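Local structure of superoxide dismutase [Fe] (Sulfolobus acidocaldarius, 1B06) at residues E10-P15 and G36-Y41; A85-N90 and S133-L138; P164-V169 and D198-R203. The protein destroys toxic superoxide radicals by converting them to hydrogen peroxide and dioxygen, using one iron ion per subunit. One frame throughout, in Å; residues are numbered along the deposited sequence.

Contact 1 (E10-P15 and G36-Y41); sequences EFPQLP and GHHKGY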
ATOM      1  N   GLU A  10     -17.520 -16.803  12.468  1.00 24.60           N
ATOM      2  CA  GLU A  10     -18.746 -17.422  11.996  1.00 27.40           C
ATOM      3  C   GLU A  10     -19.358 -16.594  10.877  1.00 26.97           C
ATOM      4  O   GLU A  10     -19.351 -15.367  10.930  1.00 30.10           O
ATOM      5  CB  GLU A  10     -19.748 -17.549  13.142  1.00 41.83           C
ATOM      6  CG  GLU A  10     -19.937 -18.978  13.635  1.00 66.65           C
ATOM      7  CD  GLU A  10     -19.990 -19.072  15.151  1.00 78.64           C
ATOM      8  OE1 GLU A  10     -20.768 -18.311  15.768  1.00 85.74           O
ATOM      9  OE2 GLU A  10     -19.251 -19.905  15.722  1.00 85.62           O
ATOM     10  N   PHE A  11     -19.877 -17.272   9.860  1.00 23.02           N
ATOM     11  CA  PHE A  11     -20.512 -16.606   8.733  1.00 23.48           C
ATOM     12  C   PHE A  11     -21.884 -16.113   9.199  1.00 22.94           C
ATOM     13  O   PHE A  11     -22.749 -16.907   9.569  1.00 21.11           O
ATOM     14  CB  PHE A  11     -20.660 -17.587   7.564  1.00 23.53           C
ATOM     15  CG  PHE A  11     -21.186 -16.962   6.296  1.00 25.52           C
ATOM     16  CD1 PHE A  11     -20.596 -15.822   5.767  1.00 19.14           C
ATOM     17  CD2 PHE A  11     -22.260 -17.534   5.619  1.00 26.06           C
ATOM     18  CE1 PHE A  11     -21.061 -15.262   4.588  1.00 18.53           C
ATOM     19  CE2 PHE A  11     -22.733 -16.978   4.437  1.00 22.92           C
ATOM     20  CZ  PHE A  11     -22.127 -15.838   3.922  1.00 19.28           C
ATOM     21  N   PRO A  12     -22.097 -14.790   9.184  1.00 21.48           N
ATOM     22  CA  PRO A  12     -23.373 -14.215   9.614  1.00 24.18           C
ATOM     23  C   PRO A  12     -24.512 -14.427   8.617  1.00 26.47           C
ATOM     24  O   PRO A  12     -24.285 -14.805   7.468  1.00 24.03           O
ATOM     25  CB  PRO A  12     -23.047 -12.735   9.808  1.00 22.12           C
ATOM     26  CG  PRO A  12     -21.953 -12.476   8.826  1.00 23.85           C
ATOM     27  CD  PRO A  12     -21.147 -13.754   8.736  1.00 19.06           C
ATOM     28  N   GLN A  13     -25.737 -14.177   9.068  1.00 30.41           N
ATOM     29  CA  GLN A  13     -26.915 -14.326   8.226  1.00 34.87           C
ATOM     30  C   GLN A  13     -27.264 -12.983   7.598  1.00 30.01           C
ATOM     31  O   GLN A  13     -27.035 -11.938   8.202  1.00 33.64           O
ATOM     32  CB  GLN A  13     -28.106 -14.812   9.059  1.00 45.12           C
ATOM     33  CG  GLN A  13     -27.948 -16.213   9.619  1.00 66.27           C
ATOM     34  CD  GLN A  13     -28.959 -17.188   9.047  1.00 76.22           C
ATOM     35  OE1 GLN A  13     -29.760 -16.833   8.181  1.00 83.27           O
ATOM     36  NE2 GLN A  13     -28.924 -18.428   9.527  1.00 83.02           N
ATOM     37  N   LEU A  14     -27.806 -13.014   6.385  1.00 24.12           N
ATOM     38  CA  LEU A  14     -28.211 -11.791   5.702  1.00 23.32           C
ATOM     39  C   LEU A  14     -29.448 -11.285   6.439  1.00 23.04           C
ATOM     40  O   LEU A  14     -30.336 -12.065   6.773  1.00 27.22           O
ATOM     41  CB  LEU A  14     -28.551 -12.093   4.237  1.00 22.86           C
ATOM     42  CG  LEU A  14     -28.329 -10.988   3.202  1.00 18.67           C
ATOM     43  CD1 LEU A  14     -26.858 -10.616   3.147  1.00 24.81           C
ATOM     44  CD2 LEU A  14     -28.797 -11.465   1.849  1.00 23.52           C
ATOM     45  N   PRO A  15     -29.520  -9.975   6.715  1.00 21.33           N
ATOM     46  CA  PRO A  15     -30.675  -9.409   7.425  1.00 22.84           C
ATOM     47  C   PRO A  15     -31.985  -9.342   6.633  1.00 21.83           C
ATOM     48  O   PRO A  15     -33.016  -8.942   7.171  1.00 27.12           O
ATOM     49  CB  PRO A  15     -30.200  -8.013   7.847  1.00 22.36           C
ATOM     50  CG  PRO A  15     -28.736  -7.948   7.476  1.00 22.59           C
ATOM     51  CD  PRO A  15     -28.520  -8.948   6.396  1.00 19.10           C
ATOM     52  N   GLY A  36     -20.864 -15.855  -2.054  1.00 20.92           N
ATOM     53  CA  GLY A  36     -19.580 -16.091  -2.683  1.00 17.04           C
ATOM     54  C   GLY A  36     -18.432 -15.383  -1.996  1.00 19.88           C
ATOM     55  O   GLY A  36     -17.608 -16.014  -1.332  1.00 19.25           O
ATOM     56  N   HIS A  37     -18.388 -14.063  -2.143  1.00 18.71           N
ATOM     57  CA  HIS A  37     -17.322 -13.256  -1.564  1.00 17.56           C
ATOM     58  C   HIS A  37     -17.238 -13.255  -0.036  1.00 18.37           C
ATOM     59  O   HIS A  37     -16.213 -13.636   0.528  1.00 16.12           O
ATOM     60  CB  HIS A  37     -17.425 -11.816  -2.092  1.00 14.12           C
ATOM     61  CG  HIS A  37     -17.318 -11.718  -3.583  1.00 12.64           C
ATOM     62  ND1 HIS A  37     -16.108 -11.702  -4.243  1.00 14.89           N
ATOM     63  CD2 HIS A  37     -18.270 -11.656  -4.545  1.00 17.16           C
ATOM     64  CE1 HIS A  37     -16.317 -11.635  -5.546  1.00 12.91           C
ATOM     65  NE2 HIS A  37     -17.621 -11.605  -5.757  1.00 16.40           N
ATOM     66  N   HIS A  38     -18.300 -12.830   0.642  1.00 15.91           N
ATOM     67  CA  HIS A  38     -18.263 -12.783   2.099  1.00 15.01           C
ATOM     68  C   HIS A  38     -17.914 -14.136   2.714  1.00 18.61           C
ATOM     69  O   HIS A  38     -17.038 -14.227   3.571  1.00 15.74           O
ATOM     70  CB  HIS A  38     -19.597 -12.280   2.652  1.00 13.57           C
ATOM     71  CG  HIS A  38     -19.539 -11.877   4.094  1.00 12.06           C
ATOM     72  ND1 HIS A  38     -20.580 -11.233   4.728  1.00 13.62           N
ATOM     73  CD2 HIS A  38     -18.581 -12.054   5.033  1.00 12.91           C
ATOM     74  CE1 HIS A  38     -20.266 -11.034   5.996  1.00 10.48           C
ATOM     75  NE2 HIS A  38     -19.057 -11.523   6.208  1.00 15.02           N
ATOM     76  N   LYS A  39     -18.595 -15.188   2.279  1.00 19.87           N
ATOM     77  CA  LYS A  39     -18.324 -16.519   2.806  1.00 19.12           C
ATOM     78  C   LYS A  39     -16.852 -16.866   2.617  1.00 15.06           C
ATOM     79  O   LYS A  39     -16.227 -17.477   3.476  1.00 15.78           O
ATOM     80  CB  LYS A  39     -19.183 -17.554   2.081  1.00 23.37           C
ATOM     81  CG  LYS A  39     -18.884 -18.989   2.471  1.00 27.78           C
ATOM     82  CD  LYS A  39     -20.112 -19.658   3.077  1.00 48.05           C
ATOM     83  CE  LYS A  39     -20.769 -20.653   2.107  1.00 56.86           C
ATOM     84  NZ  LYS A  39     -20.303 -20.505   0.692  1.00 64.20           N
ATOM     85  N   GLY A  40     -16.304 -16.475   1.477  1.00 15.25           N
ATOM     86  CA  GLY A  40     -14.913 -16.765   1.192  1.00 14.66           C
ATOM     87  C   GLY A  40     -13.936 -16.088   2.134  1.00 17.81           C
ATOM     88  O   GLY A  40     -12.876 -16.639   2.431  1.00 20.74           O
ATOM     89  N   TYR A  41     -14.282 -14.895   2.606  1.00 15.80           N
ATOM     90  CA  TYR A  41     -13.405 -14.164   3.516  1.00 15.28           C
ATOM     91  C   TYR A  41     -13.387 -14.843   4.877  1.00 15.47           C
ATOM     92  O   TYR A  41     -12.366 -14.861   5.553  1.00 16.69           O
ATOM     93  CB  TYR A  41     -13.865 -12.709   3.661  1.00 14.93           C
ATOM     94  CG  TYR A  41     -13.746 -11.879   2.390  1.00 16.57           C
ATOM     95  CD1 TYR A  41     -12.564 -11.866   1.639  1.00 17.23           C
ATOM     96  CD2 TYR A  41     -14.821 -11.113   1.932  1.00 17.90           C
ATOM     97  CE1 TYR A  41     -12.461 -11.112   0.463  1.00 19.62           C
ATOM     98  CE2 TYR A  41     -14.727 -10.357   0.757  1.00 17.30           C
ATOM     99  CZ  TYR A  41     -13.550 -10.362   0.030  1.00 18.83           C
ATOM    100  OH  TYR A  41     -13.473  -9.629  -1.133  1.00 19.90           O
TER
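Phe11 leads the contact, pressing an edge of its ring against helix 27-57. Its CG stands anti to the backbone N (chi1 -174°), which swings the ring across to His38 and Lys39. Phe11 CE1 hangs over one face of the His38 imidazole, 3.7 Å from His38 CG, and the two planes meet at 83°: a T-shaped pair with Phe11 as the edge. The Phe11 ring in turn takes Lys39 CB over one of its faces, a CH-pi contact 4.1 Å from the ring centroid. Further out, Lys39 CD lies 3.9 Å from Phe11 CD2; beyond it the bent chain carries NZ back to the carbonyl of Asn35. Next along the segment, Pro12 brings CG to within 3.6 Å of His38 CE1, while its own carbonyl accepts a hydrogen bond from Tyr34 OH. His38, buried beneath Phe11 and Pro12, has both ring nitrogens occupied, His38 ND1 hydrogen-bonded to Trp88 NE1 and His38 NE2 to His81 ND1. The loop, itself part of the N-terminal region, thus packs across helix 27-57 of the alpha hairpin of iron/manganese superoxide dismutases, with the side chain of His38 about 4 Å (nearest atoms) from that of the iron ligand His84.

Contact 2 (A85-N90 and S133-L138); sequences AIYWNN and SGWTVL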
ATOM      1  N   ALA A  85     -19.939  -7.441   6.981  1.00 17.75           N
ATOM      2  CA  ALA A  85     -20.926  -7.639   8.030  1.00 15.26           C
ATOM      3  C   ALA A  85     -21.601  -6.313   8.372  1.00 15.39           C
ATOM      4  O   ALA A  85     -22.802  -6.267   8.629  1.00 18.92           O
ATOM      5  CB  ALA A  85     -20.263  -8.224   9.261  1.00 13.09           C
ATOM      6  N   ILE A  86     -20.832  -5.232   8.382  1.00 17.01           N
ATOM      7  CA  ILE A  86     -21.401  -3.921   8.676  1.00 15.82           C
ATOM      8  C   ILE A  86     -22.244  -3.457   7.484  1.00 17.44           C
ATOM      9  O   ILE A  86     -23.348  -2.938   7.648  1.00 20.13           O
ATOM     10  CB  ILE A  86     -20.296  -2.876   8.927  1.00 14.54           C
ATOM     11  CG1 ILE A  86     -19.515  -3.237  10.190  1.00 14.52           C
ATOM     12  CG2 ILE A  86     -20.910  -1.493   9.075  1.00 10.62           C
ATOM     13  CD1 ILE A  86     -18.159  -2.559  10.284  1.00 11.12           C
ATOM     14  N   TYR A  87     -21.699  -3.658   6.289  1.00 16.49           N
ATOM     15  CA  TYR A  87     -22.335  -3.274   5.033  1.00 13.43           C
ATOM     16  C   TYR A  87     -23.772  -3.790   4.899  1.00 18.04           C
ATOM     17  O   TYR A  87     -24.682  -3.020   4.581  1.00 14.31           O
ATOM     18  CB  TYR A  87     -21.472  -3.783   3.876  1.00 15.90           C
ATOM     19  CG  TYR A  87     -21.960  -3.463   2.480  1.00 12.24           C
ATOM     20  CD1 TYR A  87     -22.232  -2.152   2.088  1.00 15.99           C
ATOM     21  CD2 TYR A  87     -22.093  -4.473   1.530  1.00 15.51           C
ATOM     22  CE1 TYR A  87     -22.623  -1.856   0.769  1.00 16.63           C
ATOM     23  CE2 TYR A  87     -22.480  -4.193   0.217  1.00 16.25           C
ATOM     24  CZ  TYR A  87     -22.742  -2.887  -0.159  1.00 16.75           C
ATOM     25  OH  TYR A  87     -23.115  -2.624  -1.459  1.00 16.29           O
ATOM     26  N   TRP A  88     -23.980  -5.083   5.150  1.00 17.04           N
ATOM     27  CA  TRP A  88     -25.315  -5.672   5.045  1.00 16.81           C
ATOM     28  C   TRP A  88     -26.295  -5.005   6.004  1.00 16.12           C
ATOM     29  O   TRP A  88     -27.434  -4.731   5.642  1.00 20.29           O
ATOM     30  CB  TRP A  88     -25.289  -7.173   5.345  1.00 13.00           C
ATOM     31  CG  TRP A  88     -24.315  -7.976   4.527  1.00 15.28           C
ATOM     32  CD1 TRP A  88     -23.460  -8.930   4.993  1.00 14.90           C
ATOM     33  CD2 TRP A  88     -24.106  -7.908   3.109  1.00 16.45           C
ATOM     34  NE1 TRP A  88     -22.730  -9.463   3.958  1.00 19.59           N
ATOM     35  CE2 TRP A  88     -23.105  -8.856   2.790  1.00 18.33           C
ATOM     36  CE3 TRP A  88     -24.665  -7.143   2.077  1.00 19.62           C
ATOM     37  CZ2 TRP A  88     -22.648  -9.057   1.480  1.00 13.10           C
ATOM     38  CZ3 TRP A  88     -24.210  -7.345   0.771  1.00 18.01           C
ATOM     39  CH2 TRP A  88     -23.211  -8.297   0.488  1.00 19.06           C
ATOM     40  N   ASN A  89     -25.847  -4.748   7.227  1.00 14.76           N
ATOM     41  CA  ASN A  89     -26.692  -4.129   8.238  1.00 13.84           C
ATOM     42  C   ASN A  89     -26.858  -2.630   8.034  1.00 15.98           C
ATOM     43  O   ASN A  89     -27.805  -2.027   8.547  1.00 16.74           O
ATOM     44  CB  ASN A  89     -26.112  -4.384   9.627  1.00 17.76           C
ATOM     45  CG  ASN A  89     -26.326  -5.805  10.087  1.00 21.91           C
ATOM     46  OD1 ASN A  89     -27.452  -6.285  10.134  1.00 28.58           O
ATOM     47  ND2 ASN A  89     -25.245  -6.489  10.428  1.00 30.45           N
ATOM     48  N   ASN A  90     -25.939  -2.036   7.283  1.00 13.39           N
ATOM     49  CA  ASN A  90     -25.967  -0.602   7.023  1.00 11.90           C
ATOM     50  C   ASN A  90     -26.902  -0.247   5.871  1.00 14.76           C
ATOM     51  O   ASN A  90     -26.996   0.914   5.475  1.00 11.89           O
ATOM     52  CB  ASN A  90     -24.550  -0.110   6.718  1.00 13.12           C
ATOM     53  CG  ASN A  90     -24.326   1.337   7.129  1.00 18.81           C
ATOM     54  OD1 ASN A  90     -24.616   1.738   8.261  1.00 20.57           O
ATOM     55  ND2 ASN A  90     -23.798   2.130   6.206  1.00 13.24           N
ATOM     56  N   SER A 133     -10.389  -0.470  -6.357  1.00 11.90           N
ATOM     57  CA  SER A 133     -11.282  -1.183  -5.449  1.00 12.25           C
ATOM     58  C   SER A 133     -11.094  -0.816  -3.984  1.00 13.38           C
ATOM     59  O   SER A 133      -9.969  -0.633  -3.522  1.00 16.67           O
ATOM     60  CB  SER A 133     -11.081  -2.687  -5.619  1.00 12.46           C
ATOM     61  OG  SER A 133     -11.780  -3.147  -6.758  1.00 24.23           O
ATOM     62  N   GLY A 134     -12.203  -0.727  -3.254  1.00 11.62           N
ATOM     63  CA  GLY A 134     -12.128  -0.376  -1.851  1.00  8.89           C
ATOM     64  C   GLY A 134     -13.464   0.032  -1.282  1.00 11.26           C
ATOM     65  O   GLY A 134     -14.508  -0.390  -1.773  1.00 14.76           O
ATOM     66  N   TRP A 135     -13.431   0.853  -0.238  1.00 10.78           N
ATOM     67  CA  TRP A 135     -14.650   1.317   0.419  1.00  7.60           C
ATOM     68  C   TRP A 135     -14.526   2.787   0.793  1.00 12.11           C
ATOM     69  O   TRP A 135     -13.421   3.325   0.857  1.00  9.80           O
ATOM     70  CB  TRP A 135     -14.889   0.563   1.732  1.00  7.02           C
ATOM     71  CG  TRP A 135     -14.771  -0.919   1.684  1.00 10.76           C
ATOM     72  CD1 TRP A 135     -13.640  -1.652   1.463  1.00  8.76           C
ATOM     73  CD2 TRP A 135     -15.826  -1.862   1.914  1.00 11.34           C
ATOM     74  NE1 TRP A 135     -13.926  -2.996   1.543  1.00  8.12           N
ATOM     75  CE2 TRP A 135     -15.260  -3.153   1.820  1.00 12.39           C
ATOM     76  CE3 TRP A 135     -17.194  -1.741   2.192  1.00  8.66           C
ATOM     77  CZ2 TRP A 135     -16.017  -4.318   1.993  1.00 11.08           C
ATOM     78  CZ3 TRP A 135     -17.947  -2.900   2.365  1.00  7.27           C
ATOM     79  CH2 TRP A 135     -17.355  -4.171   2.266  1.00  7.52           C
ATOM     80  N   THR A 136     -15.664   3.435   1.031  1.00  9.05           N
ATOM     81  CA  THR A 136     -15.655   4.813   1.505  1.00 12.27           C
ATOM     82  C   THR A 136     -16.411   4.687   2.812  1.00 11.19           C
ATOM     83  O   THR A 136     -17.514   4.139   2.861  1.00 12.89           O
ATOM     84  CB  THR A 136     -16.352   5.801   0.566  1.00 12.14           C
ATOM     85  OG1 THR A 136     -15.591   5.917  -0.644  1.00 16.41           O
ATOM     86  CG2 THR A 136     -16.407   7.178   1.216  1.00 11.94           C
ATOM     87  N   VAL A 137     -15.794   5.169   3.878  1.00 10.96           N
ATOM     88  CA  VAL A 137     -16.361   5.040   5.207  1.00 11.91           C
ATOM     89  C   VAL A 137     -16.509   6.362   5.936  1.00 10.73           C
ATOM     90  O   VAL A 137     -15.830   7.337   5.622  1.00 15.95           O
ATOM     91  CB  VAL A 137     -15.449   4.120   6.061  1.00 12.91           C
ATOM     92  CG1 VAL A 137     -16.112   3.782   7.365  1.00 20.01           C
ATOM     93  CG2 VAL A 137     -15.124   2.850   5.289  1.00 16.09           C
ATOM     94  N   LEU A 138     -17.416   6.383   6.905  1.00 11.86           N
ATOM     95  CA  LEU A 138     -17.618   7.553   7.746  1.00 14.57           C
ATOM     96  C   LEU A 138     -17.368   7.062   9.167  1.00 15.12           C
ATOM     97  O   LEU A 138     -18.118   6.223   9.678  1.00 13.69           O
ATOM     98  CB  LEU A 138     -19.044   8.095   7.635  1.00 10.84           C
ATOM     99  CG  LEU A 138     -19.236   9.348   8.497  1.00 13.92           C
ATOM    100  CD1 LEU A 138     -18.454  10.497   7.880  1.00 17.01           C
ATOM    101  CD2 LEU A 138     -20.705   9.708   8.606  1.00 17.99           C
TER
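The indole N-H of Trp135 is spent on His155, whose ND1 accepts its hydrogen bond, and this helps fix the rotation of a ring system whose far rim reaches Tyr87. Trp135 CG lies anti to the carbonyl carbon (chi1 -48°), and the benzo half of the indole is carried across from the strand to the helix. There Trp135 CZ3 does the touching: it sits 3.9 Å from Tyr87 CB, which lies close to the indole plane, and 4.1 Å from Tyr87 CG. The two rings form an edge-to-face pair, the edge of Trp135 toward the face of Tyr87, with the planes at 87° and the centroids of the six-membered rings 5.8 Å apart. Trp135 CZ3 meets the root of the tyrosine side chain, leaving the phenol to run on to its own polar partner, the hydroxyl of Tyr187. Each aromatic residue thus keeps its polar end tied to another part of the chain while the hydrocarbon parts meet in the buried interior. Along the helix, Tyr87 CD2 also lies 3.6 Å above the plane of the Trp88 ring, near its rim.

Trp135 comes within about 4 Å of the iron, side chain to ion, and makes an edge-to-face pair with the metal ligand His84; Tyr87 touches a tryptophan that lies beside the metal site. Around them, the last turn of helix 67-89 faces strand 134-140, the central strand of the antiparallel sheet, between strands 147-153 and 165-170, while helix 116-129 packs against Thr136 and Leu138.

Contact 3 (P164-V169 and D198-R203); sequences PVILIV and DDAEKR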
ATOM      1  N   PRO A 164     -14.875   3.631  15.195  1.00 16.09           N
ATOM      2  CA  PRO A 164     -16.043   2.862  14.749  1.00 16.47           C
ATOM      3  C   PRO A 164     -16.601   3.365  13.422  1.00 16.05           C
ATOM      4  O   PRO A 164     -16.553   4.559  13.118  1.00 15.99           O
ATOM      5  CB  PRO A 164     -17.048   3.048  15.882  1.00 12.80           C
ATOM      6  CG  PRO A 164     -16.706   4.383  16.447  1.00 13.03           C
ATOM      7  CD  PRO A 164     -15.206   4.522  16.323  1.00 16.37           C
ATOM      8  N   VAL A 165     -17.134   2.437  12.639  1.00 15.71           N
ATOM      9  CA  VAL A 165     -17.712   2.752  11.345  1.00 16.37           C
ATOM     10  C   VAL A 165     -19.181   3.115  11.544  1.00 16.34           C
ATOM     11  O   VAL A 165     -19.919   2.375  12.185  1.00 18.94           O
ATOM     12  CB  VAL A 165     -17.606   1.539  10.406  1.00 16.06           C
ATOM     13  CG1 VAL A 165     -18.295   1.836   9.088  1.00 17.95           C
ATOM     14  CG2 VAL A 165     -16.142   1.188  10.183  1.00 14.50           C
ATOM     15  N   ILE A 166     -19.598   4.255  11.002  1.00 20.38           N
ATOM     16  CA  ILE A 166     -20.986   4.705  11.126  1.00 14.29           C
ATOM     17  C   ILE A 166     -21.758   4.482   9.821  1.00 19.15           C
ATOM     18  O   ILE A 166     -22.922   4.074   9.836  1.00 16.62           O
ATOM     19  CB  ILE A 166     -21.059   6.213  11.480  1.00 16.40           C
ATOM     20  CG1 ILE A 166     -20.371   6.480  12.819  1.00 13.43           C
ATOM     21  CG2 ILE A 166     -22.512   6.668  11.543  1.00 11.60           C
ATOM     22  CD1 ILE A 166     -20.957   5.689  13.980  1.00 16.05           C
ATOM     23  N   LEU A 167     -21.095   4.758   8.699  1.00 16.92           N
ATOM     24  CA  LEU A 167     -21.677   4.612   7.366  1.00 15.47           C
ATOM     25  C   LEU A 167     -20.625   3.998   6.446  1.00 15.66           C
ATOM     26  O   LEU A 167     -19.441   4.304   6.565  1.00 16.98           O
ATOM     27  CB  LEU A 167     -22.106   5.986   6.833  1.00 15.12           C
ATOM     28  CG  LEU A 167     -22.885   6.041   5.512  1.00 17.63           C
ATOM     29  CD1 LEU A 167     -24.254   5.412   5.690  1.00 17.63           C
ATOM     30  CD2 LEU A 167     -23.023   7.492   5.062  1.00 16.29           C
ATOM     31  N   ILE A 168     -21.045   3.141   5.522  1.00 15.07           N
ATOM     32  CA  ILE A 168     -20.083   2.502   4.636  1.00 12.89           C
ATOM     33  C   ILE A 168     -20.641   2.044   3.292  1.00 13.00           C
ATOM     34  O   ILE A 168     -21.776   1.578   3.203  1.00 15.81           O
ATOM     35  CB  ILE A 168     -19.456   1.279   5.336  1.00 16.13           C
ATOM     36  CG1 ILE A 168     -18.354   0.674   4.465  1.00 20.55           C
ATOM     37  CG2 ILE A 168     -20.536   0.252   5.633  1.00 14.04           C
ATOM     38  CD1 ILE A 168     -17.376  -0.181   5.240  1.00 23.39           C
ATOM     39  N   VAL A 169     -19.827   2.176   2.248  1.00 12.22           N
ATOM     40  CA  VAL A 169     -20.208   1.751   0.903  1.00 12.60           C
ATOM     41  C   VAL A 169     -19.107   0.894   0.316  1.00 11.40           C
ATOM     42  O   VAL A 169     -17.944   1.304   0.296  1.00 10.70           O
ATOM     43  CB  VAL A 169     -20.371   2.915  -0.089  1.00 13.95           C
ATOM     44  CG1 VAL A 169     -21.503   2.607  -1.034  1.00 12.66           C
ATOM     45  CG2 VAL A 169     -20.576   4.213   0.634  1.00 21.26           C
ATOM     46  N   ASP A 198     -31.193   4.081  10.465  1.00 19.92           N
ATOM     47  CA  ASP A 198     -31.484   3.650  11.830  1.00 23.41           C
ATOM     48  C   ASP A 198     -30.259   2.922  12.361  1.00 20.95           C
ATOM     49  O   ASP A 198     -29.828   3.147  13.489  1.00 22.10           O
ATOM     50  CB  ASP A 198     -32.694   2.717  11.857  1.00 35.26           C
ATOM     51  CG  ASP A 198     -34.004   3.471  11.852  1.00 50.92           C
ATOM     52  OD1 ASP A 198     -34.417   3.947  12.931  1.00 62.48           O
ATOM     53  OD2 ASP A 198     -34.620   3.594  10.771  1.00 61.23           O
ATOM     54  N   ASP A 199     -29.704   2.048  11.531  1.00 17.13           N
ATOM     55  CA  ASP A 199     -28.512   1.301  11.892  1.00 16.68           C
ATOM     56  C   ASP A 199     -27.369   2.285  12.164  1.00 16.61           C
ATOM     57  O   ASP A 199     -26.657   2.155  13.155  1.00 17.95           O
ATOM     58  CB  ASP A 199     -28.117   0.353  10.754  1.00 19.69           C
ATOM     59  CG  ASP A 199     -26.786  -0.345  11.003  1.00 20.78           C
ATOM     60  OD1 ASP A 199     -26.752  -1.280  11.829  1.00 19.20           O
ATOM     61  OD2 ASP A 199     -25.775   0.036  10.371  1.00 17.11           O
ATOM     62  N   ALA A 200     -27.204   3.272  11.287  1.00 15.28           N
ATOM     63  CA  ALA A 200     -26.141   4.261  11.445  1.00 14.79           C
ATOM     64  C   ALA A 200     -26.288   5.025  12.760  1.00 18.27           C
ATOM     65  O   ALA A 200     -25.313   5.211  13.486  1.00 18.47           O
ATOM     66  CB  ALA A 200     -26.143   5.230  10.267  1.00 12.99           C
ATOM     67  N   GLU A 201     -27.506   5.462  13.071  1.00 19.62           N
ATOM     68  CA  GLU A 201     -27.742   6.203  14.305  1.00 17.38           C
ATOM     69  C   GLU A 201     -27.457   5.332  15.523  1.00 17.96           C
ATOM     70  O   GLU A 201     -26.947   5.812  16.536  1.00 18.50           O
ATOM     71  CB  GLU A 201     -29.184   6.711  14.365  1.00 18.16           C
ATOM     72  CG  GLU A 201     -29.582   7.285  15.726  1.00 21.89           C
ATOM     73  CD  GLU A 201     -28.956   8.646  16.009  1.00 23.16           C
ATOM     74  OE1 GLU A 201     -28.150   9.121  15.188  1.00 25.94           O
ATOM     75  OE2 GLU A 201     -29.274   9.245  17.056  1.00 24.73           O
ATOM     76  N   LYS A 202     -27.790   4.050  15.421  1.00 17.83           N
ATOM     77  CA  LYS A 202     -27.560   3.109  16.513  1.00 22.06           C
ATOM     78  C   LYS A 202     -26.071   2.965  16.800  1.00 21.74           C
ATOM     79  O   LYS A 202     -25.655   2.901  17.954  1.00 23.61           O
ATOM     80  CB  LYS A 202     -28.130   1.738  16.160  1.00 30.93           C
ATOM     81  CG  LYS A 202     -29.352   1.347  16.969  1.00 37.50           C
ATOM     82  CD  LYS A 202     -30.181   0.300  16.241  1.00 47.36           C
ATOM     83  CE  LYS A 202     -31.671   0.504  16.482  1.00 53.73           C
ATOM     84  NZ  LYS A 202     -32.482   0.141  15.285  1.00 58.95           N
ATOM     85  N   ARG A 203     -25.271   2.906  15.742  1.00 22.23           N
ATOM     86  CA  ARG A 203     -23.831   2.770  15.889  1.00 21.44           C
ATOM     87  C   ARG A 203     -23.252   4.002  16.575  1.00 20.63           C
ATOM     88  O   ARG A 203     -22.414   3.885  17.466  1.00 22.73           O
ATOM     89  CB  ARG A 203     -23.186   2.560  14.515  1.00 20.32           C
ATOM     90  CG  ARG A 203     -23.752   1.357  13.778  1.00 21.33           C
ATOM     91  CD  ARG A 203     -22.902   0.931  12.597  1.00 21.76           C
ATOM     92  NE  ARG A 203     -22.331  -0.392  12.824  1.00 32.72           N
ATOM     93  CZ  ARG A 203     -22.821  -1.520  12.323  1.00 32.59           C
ATOM     94  NH1 ARG A 203     -23.901  -1.499  11.556  1.00 39.94           N
ATOM     95  NH2 ARG A 203     -22.235  -2.674  12.598  1.00 36.64           N
TER
HETATM   96  O   HOH W   1     -19.948   0.101  13.426  1.00 20.28           O
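Ile166 packs against Ala200 and Arg203 at a classic beta bulge, where Ile166 and Leu167 together face Leu138 of the neighbouring strand and the chain of strand 165-170 turns a corner. At that corner helix 197-205 draws close, the CA atoms of Ile166 and Ala200 being 5.2 Å apart. The side chain at this point of the helix is only a methyl, consistent with the close approach. The tight, buried part is made largely by Ile166. Ile166 O lies 3.4 Å from Ala200 CB, and Ile166 CG2 comes within 4.1 Å of the same Ala200 CB. The other branch runs along the helix: with CG1 anti to the carbonyl carbon (chi1 -61°), Ile166 CD1 reaches Arg203 CB at 3.9 Å, the two side chains lying alongside one another and running opposite ways. The aliphatic portion of the arginine is pressed on the strand as well, Arg203 CD lying 3.3 Å from Val165 O.

The looser side is the one toward the end of Arg203, which is partly exposed. Here there is no direct hydrogen bond between the segments. A water is modelled in that place, donating to Val165 O and accepting from Arg203 NE, but it sits implausibly close to Arg203 NE and its exact position is doubtful. Val165 N donates to Glu162 OE2 of a neighbouring subunit, so this end of the strand also takes part in the assembly. The guanidinium, turned by a bend at chi3 (115°), is held by its own helix: Arg203 NH1 forms a salt bridge to Asp199 OD2, a noticeably bent hydrogen bond of 2.7 Å (N-H...O angle 140°) in which Asp199 OD2 lies in the guanidinium plane and offers its syn lone pair.

Overall arrangement
The three contacts follow one another along the chain, each closing before the next opens. Contact 1 lies within the alpha-hairpin domain, contact 2 joins helix 67-89 of that domain to the sheet of the C-terminal domain, and contact 3 lies wholly in the latter. The centres of contacts 1 and 2 are 14 Å apart, those of 2 and 3 only 9 Å, and those of 1 and 3 about 19 Å. Strands 134-140 and 165-170 are neighbours: Leu138 O and N pair with Ile166 N and Leu167 O, probably as hydrogen bonds. Contact 2, near the centre of the chain, lies beside the iron site, to which both regions supply ligands: His33 and His84 from one, Asp170 and His174 from the other.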